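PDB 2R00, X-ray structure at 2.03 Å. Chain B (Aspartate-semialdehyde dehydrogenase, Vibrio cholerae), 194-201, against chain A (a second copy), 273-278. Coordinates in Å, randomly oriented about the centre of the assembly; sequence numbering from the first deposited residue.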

# COMPACT_ATOMS: atom_id res chain seq x y z
N ALA B 194 2.88 7.93 -8.78
CA ALA B 194 3.05 6.50 -8.50
C ALA B 194 4.51 6.05 -8.53
O ALA B 194 4.89 5.11 -7.82
CB ALA B 194 2.23 5.66 -9.47
N PHE B 195 5.33 6.72 -9.34
CA PHE B 195 6.74 6.36 -9.51
C PHE B 195 7.52 6.51 -8.20
O PHE B 195 8.55 5.85 -7.99
CB PHE B 195 7.38 7.20 -10.63
CG PHE B 195 8.82 6.85 -10.91
CD1 PHE B 195 9.19 5.57 -11.31
CD2 PHE B 195 9.83 7.83 -10.78
CE1 PHE B 195 10.53 5.25 -11.57
CE2 PHE B 195 11.17 7.52 -11.05
CZ PHE B 195 11.52 6.23 -11.44
N ASN B 196 7.01 7.37 -7.32
CA ASN B 196 7.63 7.60 -6.01
C ASN B 196 7.40 6.46 -5.01
O ASN B 196 8.01 6.45 -3.94
CB ASN B 196 7.24 8.97 -5.45
CG ASN B 196 7.93 10.12 -6.16
OD1 ASN B 196 9.09 10.00 -6.57
ND2 ASN B 196 7.24 11.24 -6.30
N CYS B 197 6.53 5.50 -5.36
CA CYS B 197 6.37 4.26 -4.59
C CYS B 197 7.58 3.33 -4.76
O CYS B 197 7.71 2.33 -4.05
CB CYS B 197 5.09 3.51 -4.99
SG CYS B 197 3.59 4.50 -4.82
N ILE B 198 8.43 3.64 -5.75
CA ILE B 198 9.77 3.06 -5.84
C ILE B 198 10.72 3.97 -5.03
O ILE B 198 11.00 5.10 -5.44
CB ILE B 198 10.25 2.90 -7.33
CG1 ILE B 198 9.19 2.19 -8.19
CG2 ILE B 198 11.57 2.14 -7.40
CD1 ILE B 198 8.91 0.75 -7.78
N PRO B 199 11.16 3.49 -3.85
CA PRO B 199 11.80 4.32 -2.81
C PRO B 199 13.30 4.52 -3.00
O PRO B 199 14.08 4.18 -2.11
CB PRO B 199 11.52 3.54 -1.53
CG PRO B 199 11.48 2.11 -1.96
CD PRO B 199 11.06 2.08 -3.41
N GLN B 200 13.68 5.11 -4.13
CA GLN B 200 15.08 5.22 -4.54
C GLN B 200 16.00 5.96 -3.56
O GLN B 200 17.21 5.72 -3.56
CB GLN B 200 15.19 5.91 -5.91
CG GLN B 200 14.57 5.15 -7.08
CD GLN B 200 14.96 5.76 -8.42
OE1 GLN B 200 16.11 5.66 -8.84
NE2 GLN B 200 14.00 6.40 -9.08
N ILE B 201 15.44 6.88 -2.77
CA ILE B 201 16.25 7.79 -1.93
C ILE B 201 16.08 7.59 -0.42
O ILE B 201 16.55 8.40 0.38
CB ILE B 201 16.06 9.29 -2.36
CG1 ILE B 201 14.63 9.79 -2.05
CG2 ILE B 201 16.36 9.45 -3.84
CD1 ILE B 201 14.49 11.33 -2.04
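Chain A, residues 273-278: LFRGAD

This is a small, mostly apolar contact between two copies of one protein, in which a single aromatic side chain of chain A packs against three side chains of chain B and one short backbone hydrogen bond joins the segment that follows it to chain B. The two stretches bury 298 Å² between them, both sides summed.

Chain B brings a compact shape to the contact. Residues 194-197 form a 3-10 turn, held by Cys B197 N to Ala B194 O at 3.0 Å, and the bond from Ile B198 N to Phe B195 O at 3.1 Å carries the chain out of it. Beyond that the backbone opens, with Ile B198 at phi/psi -88/107, and then bends tightly at Pro B199 (-86/60), where Gln B200 N makes a weak bond to Ile B198 O at 3.0 Å. Chain A, by contrast, is mostly extended: Leu A273, Phe A274 and Ala A277 have extended backbone angles, while Arg A275, at -89/-12, puts a kink between them. The two chains run roughly the same way here, since Phe A274 lies by Phe B195 and Ile B198, and Ala A277 lies by Gln B200. The closest pairing of CA atoms is Gln B200 with Gly A276, 4.2 Å apart. With no helix or strand pair to define one, a crossing angle has no meaning for this contact.

Phe A274 is the anchor. Its CA-to-CB bond points toward chain B, its chi1 is m, and it gives up 90 Å², the most of any residue in either stretch. Three side chains of chain B meet it: Ile B198 CG2 packs 3.5 Å from Phe A274 CB, Gln B200 CD lies 3.5 Å from Phe A274 CD2, and Phe B195 CE1 reaches Phe A274 CZ at 3.8 Å. The two rings form an offset edge-to-face pair, the edge of Phe B195 toward the face of Phe A274, with centroids 5.6 Å apart and planes at 75°. Phe B195 manages this although its CA-to-CB bond points sideways, because its t rotamer carries the ring toward chain A.

Gln B200 joins the apolar and polar parts. Its side chain lies along Phe A274, while its backbone O accepts a hydrogen bond from Ala A277 N at 2.7 Å, with an angle of 161°, so the bond is short and nearly straight. The amide end is satisfied elsewhere in the structure, and a water links Gln B200 OE1, to which it donates at 3.2 Å, with Gly A276 N, from which it accepts a weak bond at 3.2 Å.

Gly A276 has phi/psi 105/155, where a CB would be jammed against the carbonyl O of the residue before; its own backbone therefore calls for glycine. Ala A277 then turns its CB toward chain B, while Arg A275 and Asp A278 start away from it. The rule to read is economical: a buried aromatic gives the largest single share of the area, with Gln B200 next, and one backbone bond ties the two backbones where they come close.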

# COMPACT_ATOMS: atom_id res chain seq x y z
N LEU A 273 14.59 -3.02 -12.56
CA LEU A 273 14.78 -3.09 -11.12
C LEU A 273 15.56 -1.90 -10.58
O LEU A 273 16.65 -1.56 -11.08
CB LEU A 273 15.49 -4.39 -10.72
CG LEU A 273 15.59 -4.60 -9.20
CD1 LEU A 273 14.45 -5.51 -8.72
CD2 LEU A 273 16.94 -5.17 -8.83
N PHE A 274 15.01 -1.28 -9.53
CA PHE A 274 15.65 -0.18 -8.82
C PHE A 274 16.15 -0.69 -7.47
O PHE A 274 15.35 -1.10 -6.61
CB PHE A 274 14.66 0.98 -8.63
CG PHE A 274 14.21 1.61 -9.90
CD1 PHE A 274 13.30 0.95 -10.74
CD2 PHE A 274 14.67 2.86 -10.27
CE1 PHE A 274 12.88 1.53 -11.92
CE2 PHE A 274 14.25 3.46 -11.45
CZ PHE A 274 13.35 2.79 -12.28
N ARG A 275 17.46 -0.67 -7.29
CA ARG A 275 18.09 -1.18 -6.07
C ARG A 275 18.21 -0.09 -5.02
O ARG A 275 18.50 -0.37 -3.86
CB ARG A 275 19.47 -1.78 -6.38
CG ARG A 275 19.43 -3.19 -6.98
CD ARG A 275 20.82 -3.63 -7.44
NE ARG A 275 20.83 -4.95 -8.06
CZ ARG A 275 20.87 -6.11 -7.40
NH1 ARG A 275 20.89 -6.13 -6.07
NH2 ARG A 275 20.89 -7.25 -8.07
N GLY A 276 17.99 1.16 -5.43
CA GLY A 276 18.10 2.29 -4.52
C GLY A 276 19.38 3.06 -4.79
O GLY A 276 20.35 2.52 -5.34
N ALA A 277 19.36 4.34 -4.42
CA ALA A 277 20.49 5.23 -4.67
C ALA A 277 21.15 5.60 -3.36
O ALA A 277 20.46 5.86 -2.37
CB ALA A 277 20.01 6.49 -5.39
N ASP A 278 22.48 5.63 -3.35
CA ASP A 278 23.24 6.17 -2.23
C ASP A 278 23.66 7.61 -2.55
O ASP A 278 23.97 8.39 -1.64
CB ASP A 278 24.47 5.31 -1.94
CG ASP A 278 24.14 4.04 -1.14
OD1 ASP A 278 23.08 3.99 -0.48
OD2 ASP A 278 24.95 3.09 -1.15
O HOH W 1 17.88 3.28 -7.76